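Local coordinates for telomere length regulator taz1 (Schizosaccharomyces pombe, PDB 4ZMI), which binds double-stranded telomeric DNA and regulates telomere length, and is required for silencing of telomere-adjacent genes and for normal meiosis, at residues A[144-149]-A[201-206]; A[125-130]-A[226-231]; A[41-46]-A[113-118]. All blocks are in the same frame, centred on the assembly; numbering follows the deposited sequence.

Contact 1 (A[144-149]-A[201-206]); sequences LFEELV and GNTSNS
V149 and T203 meet where two helices lie against each other in the helical domain of Taz1, assigned by sequence to the TRF family: V149 is on helix 137-154, T203 on helix 192-203. Their CA atoms are 7.0 Å apart, close enough for two beta-branched side chains to meet directly. One methyl of V149 does the work: CG1, anti to its backbone N (chi1 175°), lies 3.5 Å from T203 CG2 and 3.6 Å from T203 CB. Threonine suits its place because its branches serve two ends. The methyl CG2 packs on valine, while OG1 turns back to its own helix and makes a weak hydrogen bond to the carbonyl O of T199, so a hydroxyl can sit in a buried spot. V149 also packs on I200, which extends the apolar strip. With an alanine here in place of T203, V149 CG1 would probably lose its nearest methyl partner and face a gap between the helices. E146 borders this pair on a partly exposed flank, where a charged, flexible chain fits and a bound cobalt ion lies about 4 Å from its side chain. The bend at chi2 (-98°) brings the carboxylate end nearer T203 than its first bond would suggest. E146 OE2 stands 3.6 Å from T203 OG1, an approach that is not a hydrogen bond.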
# COMPACT_ATOMS: atom_id res chain seq x y z
N LEU A 144 6.09 9.70 -0.47
CA LEU A 144 5.21 8.91 -1.30
C LEU A 144 3.75 9.23 -0.97
O LEU A 144 2.89 9.24 -1.84
CB LEU A 144 5.52 7.44 -1.10
CG LEU A 144 4.91 6.52 -2.15
CD1 LEU A 144 5.46 6.83 -3.52
CD2 LEU A 144 5.14 5.06 -1.80
N PHE A 145 3.47 9.53 0.29
CA PHE A 145 2.10 9.88 0.68
C PHE A 145 1.64 11.17 0.02
O PHE A 145 0.52 11.25 -0.48
CB PHE A 145 1.93 9.96 2.21
CG PHE A 145 0.50 10.18 2.63
CD1 PHE A 145 -0.36 9.11 2.83
CD2 PHE A 145 0.00 11.46 2.80
CE1 PHE A 145 -1.68 9.31 3.20
CE2 PHE A 145 -1.31 11.67 3.16
CZ PHE A 145 -2.15 10.60 3.37
N GLU A 146 2.51 12.17 -0.02
CA GLU A 146 2.15 13.43 -0.68
C GLU A 146 1.91 13.25 -2.17
O GLU A 146 1.02 13.87 -2.72
CB GLU A 146 3.17 14.53 -0.45
CG GLU A 146 2.62 15.93 -0.63
CD GLU A 146 2.92 16.52 -1.99
OE1 GLU A 146 3.63 15.87 -2.79
OE2 GLU A 146 2.44 17.65 -2.25
N GLU A 147 2.69 12.39 -2.80
CA GLU A 147 2.47 12.06 -4.21
C GLU A 147 1.11 11.40 -4.48
O GLU A 147 0.40 11.78 -5.42
CB GLU A 147 3.58 11.17 -4.75
CG GLU A 147 3.46 10.92 -6.24
CD GLU A 147 3.76 12.17 -7.07
OE1 GLU A 147 4.52 13.03 -6.59
OE2 GLU A 147 3.24 12.28 -8.21
N LEU A 148 0.74 10.41 -3.65
CA LEU A 148 -0.57 9.78 -3.79
C LEU A 148 -1.64 10.84 -3.63
O LEU A 148 -2.66 10.80 -4.29
CB LEU A 148 -0.76 8.67 -2.74
CG LEU A 148 0.27 7.56 -2.84
CD1 LEU A 148 0.14 6.59 -1.67
CD2 LEU A 148 0.05 6.85 -4.17
N VAL A 149 -1.39 11.81 -2.75
CA VAL A 149 -2.37 12.88 -2.56
C VAL A 149 -2.53 13.70 -3.84
O VAL A 149 -3.66 13.99 -4.26
CB VAL A 149 -2.05 13.75 -1.33
CG1 VAL A 149 -3.02 14.91 -1.22
CG2 VAL A 149 -2.14 12.89 -0.07
N GLY A 201 -5.21 19.01 2.83
CA GLY A 201 -5.90 20.29 2.67
C GLY A 201 -5.23 21.22 1.67
O GLY A 201 -5.90 21.84 0.84
N ASN A 202 -3.91 21.31 1.74
CA ASN A 202 -3.17 22.22 0.88
C ASN A 202 -3.10 21.75 -0.57
O ASN A 202 -3.21 22.54 -1.50
CB ASN A 202 -1.77 22.46 1.44
CG ASN A 202 -1.80 23.07 2.84
OD1 ASN A 202 -2.76 23.76 3.20
ND2 ASN A 202 -0.76 22.82 3.63
N THR A 203 -2.94 20.45 -0.75
CA THR A 203 -2.84 19.87 -2.09
C THR A 203 -4.13 20.03 -2.92
O THR A 203 -4.08 20.23 -4.14
CB THR A 203 -2.39 18.40 -2.02
OG1 THR A 203 -1.02 18.34 -1.63
CG2 THR A 203 -2.57 17.70 -3.36
N SER A 204 -5.28 19.96 -2.26
CA SER A 204 -6.56 20.15 -2.95
C SER A 204 -6.97 21.62 -3.04
O SER A 204 -7.97 21.97 -3.66
CB SER A 204 -7.66 19.33 -2.27
OG SER A 204 -7.64 19.52 -0.88
N ASN A 205 -6.18 22.49 -2.41
CA ASN A 205 -6.38 23.92 -2.54
C ASN A 205 -5.46 24.52 -3.60
O ASN A 205 -5.74 25.60 -4.12
CB ASN A 205 -6.13 24.63 -1.20
CG ASN A 205 -7.34 24.61 -0.29
OD1 ASN A 205 -8.48 24.64 -0.76
ND2 ASN A 205 -7.10 24.55 1.02
N SER A 206 -4.37 23.82 -3.92
CA SER A 206 -3.31 24.40 -4.73
C SER A 206 -3.53 24.26 -6.23
O SER A 206 -3.73 23.15 -6.73
CB SER A 206 -1.94 23.83 -4.34
OG SER A 206 -1.68 22.62 -5.02

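Contact 2 (A[125-130]-A[226-231]); sequences LDALLS and LEFKNV
A127 and F228 join helix 118-130 to helix 214-229 within the helical domain. The apolar part of the contact is a single meeting: A127 CB lies 4.0 Å from F228 CE1, approaching the ring obliquely. F228 has its CG anti to the backbone N (chi1 -158°), and the ring spans the space between helices whose nearest CA atoms, those of A127 and F228, are 8.0 Å apart. Residue sizes are matched to that gap: a large flat side chain crosses from one helix, and a mere methyl receives it on the other. F137 packs on A127 too, while Q102 and R233 pack on F228, so the ring is wedged among several parts of the chain.

The polar part concerns the ring's rim. D126 OD2 lies near the ring plane, 4.3 Å from F228 CZ, a long, loose approach at the edge that is compatible with the weakly positive C-H rim. The carboxylate is buried but well supplied with donors: OD1 is hydrogen-bonded to S79 OG, and OD2 accepts from the backbone N of F78. These bonds hold the carboxylate and so probably set where it lies beside the ring.

Hydrogen bonds to backbone carbonyls finish both ends. After helix 214-229, V231 N donates to F228 O at 3.0 Å, and K99 NZ bonds to V231 O. In helix 118-130, serine suits position S130 because its buried hydroxyl is satisfied by a carbonyl of its own helix. D126 O accepts two good bonds from S130, besides a weak one from L129 N: S130 N is 2.9 Å from D126 O and S130 OG 2.8 Å, the hydroxyl lying 45° out of the carbonyl plane.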
# COMPACT_ATOMS: atom_id res chain seq x y z
N LEU A 125 0.16 4.31 4.62
CA LEU A 125 -0.41 4.65 5.92
C LEU A 125 -0.04 3.59 6.95
O LEU A 125 0.25 3.91 8.10
CB LEU A 125 -1.93 4.81 5.87
CG LEU A 125 -2.45 6.10 5.21
CD1 LEU A 125 -3.90 5.92 4.83
CD2 LEU A 125 -2.32 7.33 6.12
N ASP A 126 -0.04 2.32 6.53
CA ASP A 126 0.30 1.24 7.45
C ASP A 126 1.73 1.41 7.92
O ASP A 126 2.01 1.33 9.11
CB ASP A 126 0.12 -0.12 6.78
CG ASP A 126 0.38 -1.27 7.74
OD1 ASP A 126 -0.20 -1.27 8.85
OD2 ASP A 126 1.18 -2.16 7.38
N ALA A 127 2.63 1.68 6.98
CA ALA A 127 4.02 1.98 7.32
C ALA A 127 4.10 3.15 8.28
O ALA A 127 4.79 3.10 9.29
CB ALA A 127 4.84 2.28 6.07
N LEU A 128 3.35 4.21 7.98
CA LEU A 128 3.36 5.37 8.85
C LEU A 128 2.84 5.07 10.24
O LEU A 128 3.24 5.72 11.21
CB LEU A 128 2.55 6.51 8.23
CG LEU A 128 3.14 7.21 7.01
CD1 LEU A 128 2.22 8.34 6.56
CD2 LEU A 128 4.54 7.76 7.31
N LEU A 129 1.93 4.10 10.35
CA LEU A 129 1.32 3.78 11.63
C LEU A 129 2.20 2.83 12.41
O LEU A 129 2.16 2.79 13.63
CB LEU A 129 -0.06 3.14 11.43
CG LEU A 129 -1.17 4.10 11.02
CD1 LEU A 129 -2.30 3.33 10.36
CD2 LEU A 129 -1.68 4.85 12.22
N SER A 130 3.01 2.06 11.69
CA SER A 130 3.80 1.01 12.29
C SER A 130 5.03 1.56 12.98
O SER A 130 5.39 1.11 14.06
CB SER A 130 4.27 0.05 11.21
OG SER A 130 3.18 -0.70 10.73
N LEU A 226 10.54 -1.96 -1.56
CA LEU A 226 11.76 -2.75 -1.36
C LEU A 226 12.39 -2.47 -0.00
O LEU A 226 12.76 -3.41 0.70
CB LEU A 226 12.77 -2.49 -2.48
CG LEU A 226 12.53 -3.22 -3.80
CD1 LEU A 226 13.47 -2.70 -4.87
CD2 LEU A 226 12.69 -4.71 -3.63
N GLU A 227 12.52 -1.19 0.37
CA GLU A 227 12.96 -0.82 1.72
C GLU A 227 12.10 -1.50 2.77
O GLU A 227 12.61 -2.07 3.73
CB GLU A 227 12.83 0.69 1.95
CG GLU A 227 13.45 1.59 0.92
CD GLU A 227 13.22 3.05 1.26
OE1 GLU A 227 13.30 3.40 2.46
OE2 GLU A 227 12.95 3.83 0.33
N PHE A 228 10.78 -1.38 2.59
CA PHE A 228 9.80 -2.01 3.48
C PHE A 228 10.16 -3.49 3.61
O PHE A 228 10.18 -4.03 4.71
CB PHE A 228 8.39 -1.82 2.90
CG PHE A 228 7.25 -1.92 3.91
CD1 PHE A 228 6.04 -1.29 3.66
CD2 PHE A 228 7.37 -2.66 5.08
CE1 PHE A 228 4.98 -1.38 4.55
CE2 PHE A 228 6.30 -2.76 5.98
CZ PHE A 228 5.11 -2.12 5.71
N LYS A 229 10.49 -4.12 2.49
CA LYS A 229 10.72 -5.57 2.43
C LYS A 229 11.95 -6.06 3.21
O LYS A 229 12.07 -7.26 3.50
CB LYS A 229 10.76 -6.08 0.98
CG LYS A 229 10.37 -7.55 0.81
CD LYS A 229 10.23 -7.97 -0.65
CE LYS A 229 11.57 -8.23 -1.32
NZ LYS A 229 11.41 -8.83 -2.67
N ASN A 230 12.87 -5.17 3.55
CA ASN A 230 13.96 -5.56 4.44
C ASN A 230 13.94 -4.83 5.79
O ASN A 230 14.97 -4.59 6.40
CB ASN A 230 15.33 -5.50 3.74
CG ASN A 230 15.72 -4.10 3.32
OD1 ASN A 230 14.88 -3.20 3.29
ND2 ASN A 230 16.99 -3.91 2.99
N VAL A 231 12.73 -4.51 6.25
CA VAL A 231 12.52 -3.93 7.58
C VAL A 231 11.74 -4.90 8.47
O VAL A 231 10.75 -5.48 8.03
CB VAL A 231 11.77 -2.59 7.48
CG1 VAL A 231 11.24 -2.16 8.84
CG2 VAL A 231 12.66 -1.53 6.89

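Contact 3 (A[41-46]-A[113-118]); sequences VNPESF and NTNKHL
P43 presses its ring against the loop 113-118, and its CG atom does most of the touching: it lies 3.8 Å from N113 CA and 3.6 Å from N115 OD1. The N115 side chain crosses the proline at about a right angle and offers OD1 to the ring, while N115 ND2 is hydrogen-bonded to T155 OG1. Next to the proline, E44 and N113 lie side by side, pointing the same way. N113 ND2 gives a weak hydrogen bond to E44 OE1, 3.4 Å long and bent to 141° at the hydrogen, and the carboxylate and amide planes are turned 42° apart. An asparagine amide offers the glutamate a neutral donor at this partly exposed surface. The bend of the E44 chain at chi2 brings its carboxylate alongside the asparagine.

Behind these residues stands a helix N-cap. N42 precedes helix 43-50, and its OD1 takes two bonds from S45: the backbone N at 2.7 Å, nearly along the C=O axis, and the hydroxyl OG, also at 2.7 Å but well above the carbonyl plane. Proline suits the first turn that follows, where its lack of an N-H costs no helical bond. R151 and F214 also pack on P43, from helices 137-154 and 214-229.

The loop has its own supports. N115 takes a left-handed backbone conformation (phi 64°), which asparagine tolerates better than most residues. H117, at the N-cap position of helix 118-130, is bonded through ND1 to D109 O and through NE2 to R151 NE, and D112 OD2 accepts from its backbone N.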
# COMPACT_ATOMS: atom_id res chain seq x y z
N VAL A 41 3.81 5.83 -19.79
CA VAL A 41 3.48 7.21 -19.46
C VAL A 41 2.39 7.31 -18.39
O VAL A 41 2.30 8.31 -17.68
CB VAL A 41 3.05 7.97 -20.74
CG1 VAL A 41 2.80 9.45 -20.45
CG2 VAL A 41 4.12 7.84 -21.81
N ASN A 42 1.58 6.27 -18.26
CA ASN A 42 0.53 6.27 -17.25
C ASN A 42 0.16 4.82 -16.92
O ASN A 42 0.67 3.90 -17.58
CB ASN A 42 -0.69 7.06 -17.73
CG ASN A 42 -1.16 6.64 -19.11
OD1 ASN A 42 -1.05 5.47 -19.48
ND2 ASN A 42 -1.67 7.59 -19.87
N PRO A 43 -0.69 4.61 -15.89
CA PRO A 43 -1.08 3.23 -15.60
C PRO A 43 -1.64 2.50 -16.82
O PRO A 43 -1.26 1.35 -17.04
CB PRO A 43 -2.15 3.38 -14.50
CG PRO A 43 -2.33 4.87 -14.28
CD PRO A 43 -1.11 5.53 -14.82
N GLU A 44 -2.48 3.15 -17.61
CA GLU A 44 -3.06 2.50 -18.78
C GLU A 44 -1.97 1.99 -19.73
O GLU A 44 -2.11 0.92 -20.33
CB GLU A 44 -4.01 3.43 -19.53
CG GLU A 44 -4.54 2.83 -20.82
CD GLU A 44 -5.37 1.58 -20.60
OE1 GLU A 44 -6.14 1.55 -19.62
OE2 GLU A 44 -5.24 0.63 -21.42
N SER A 45 -0.90 2.76 -19.84
CA SER A 45 0.23 2.34 -20.67
C SER A 45 0.94 1.15 -20.06
O SER A 45 1.40 0.24 -20.77
CB SER A 45 1.22 3.49 -20.87
OG SER A 45 0.57 4.61 -21.43
N PHE A 46 1.05 1.17 -18.74
CA PHE A 46 1.63 0.07 -17.99
C PHE A 46 0.81 -1.18 -18.32
O PHE A 46 1.36 -2.27 -18.49
CB PHE A 46 1.60 0.37 -16.49
CG PHE A 46 2.66 -0.33 -15.71
CD1 PHE A 46 3.33 -1.42 -16.23
CD2 PHE A 46 2.99 0.11 -14.43
CE1 PHE A 46 4.31 -2.07 -15.50
CE2 PHE A 46 3.96 -0.54 -13.69
CZ PHE A 46 4.62 -1.63 -14.23
N ASN A 113 -5.97 2.94 -13.31
CA ASN A 113 -6.05 4.15 -14.14
C ASN A 113 -7.00 5.24 -13.63
O ASN A 113 -7.25 6.21 -14.33
CB ASN A 113 -6.32 3.81 -15.62
CG ASN A 113 -7.74 3.35 -15.88
OD1 ASN A 113 -8.70 3.84 -15.28
ND2 ASN A 113 -7.89 2.39 -16.79
N THR A 114 -7.53 5.09 -12.41
CA THR A 114 -8.29 6.19 -11.81
C THR A 114 -7.37 7.03 -10.94
O THR A 114 -7.75 8.11 -10.46
CB THR A 114 -9.43 5.68 -10.92
OG1 THR A 114 -8.89 4.86 -9.88
CG2 THR A 114 -10.45 4.86 -11.73
N ASN A 115 -6.15 6.54 -10.73
CA ASN A 115 -5.17 7.19 -9.87
C ASN A 115 -5.58 7.30 -8.38
O ASN A 115 -5.02 8.11 -7.63
CB ASN A 115 -4.81 8.58 -10.43
CG ASN A 115 -4.25 8.50 -11.84
OD1 ASN A 115 -3.50 7.59 -12.16
ND2 ASN A 115 -4.62 9.46 -12.68
N LYS A 116 -6.55 6.49 -7.95
CA LYS A 116 -6.91 6.44 -6.53
C LYS A 116 -5.86 5.70 -5.69
O LYS A 116 -5.63 6.04 -4.53
CB LYS A 116 -8.28 5.79 -6.33
CG LYS A 116 -9.45 6.69 -6.71
CD LYS A 116 -10.76 5.92 -6.54
CE LYS A 116 -11.97 6.78 -6.86
NZ LYS A 116 -13.24 6.02 -6.78
N HIS A 117 -5.23 4.71 -6.30
CA HIS A 117 -4.23 3.88 -5.63
C HIS A 117 -4.58 3.56 -4.17
O HIS A 117 -3.79 3.81 -3.26
CB HIS A 117 -2.86 4.54 -5.74
CG HIS A 117 -2.50 4.95 -7.14
ND1 HIS A 117 -2.33 4.03 -8.16
CD2 HIS A 117 -2.30 6.16 -7.69
CE1 HIS A 117 -2.03 4.67 -9.28
NE2 HIS A 117 -2.01 5.97 -9.02
N LEU A 118 -5.76 3.00 -3.97
CA LEU A 118 -6.21 2.65 -2.62
C LEU A 118 -5.23 1.73 -1.93
O LEU A 118 -5.00 1.87 -0.74
CB LEU A 118 -7.59 1.98 -2.65
CG LEU A 118 -8.68 2.82 -3.28
CD1 LEU A 118 -9.97 2.02 -3.33
CD2 LEU A 118 -8.85 4.10 -2.49

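Overall arrangement
All six segments lie in one helical domain. Contacts 1 and 2, with centres 20 Å apart, meet through the consecutive helices 118-130 and 137-154, F145 CE1 lying 3.6 Å from L125 CD2. Contacts 1 and 3, centres 17 Å apart, also touch, L148 CD2 being 4.0 Å from H117 CB. Contacts 2 and 3 sit on opposite sides of the chain's centre, 22 Å between centres and nearest atoms about 7 Å apart; the loop of contact 3 nevertheless runs into the helix used by contact 2. Cobalt lies beside contact 1, whereas the magnesium ion, at L168, L171 and Y173, lies about 12 Å from the D126 side chain, and L125 packs on L171.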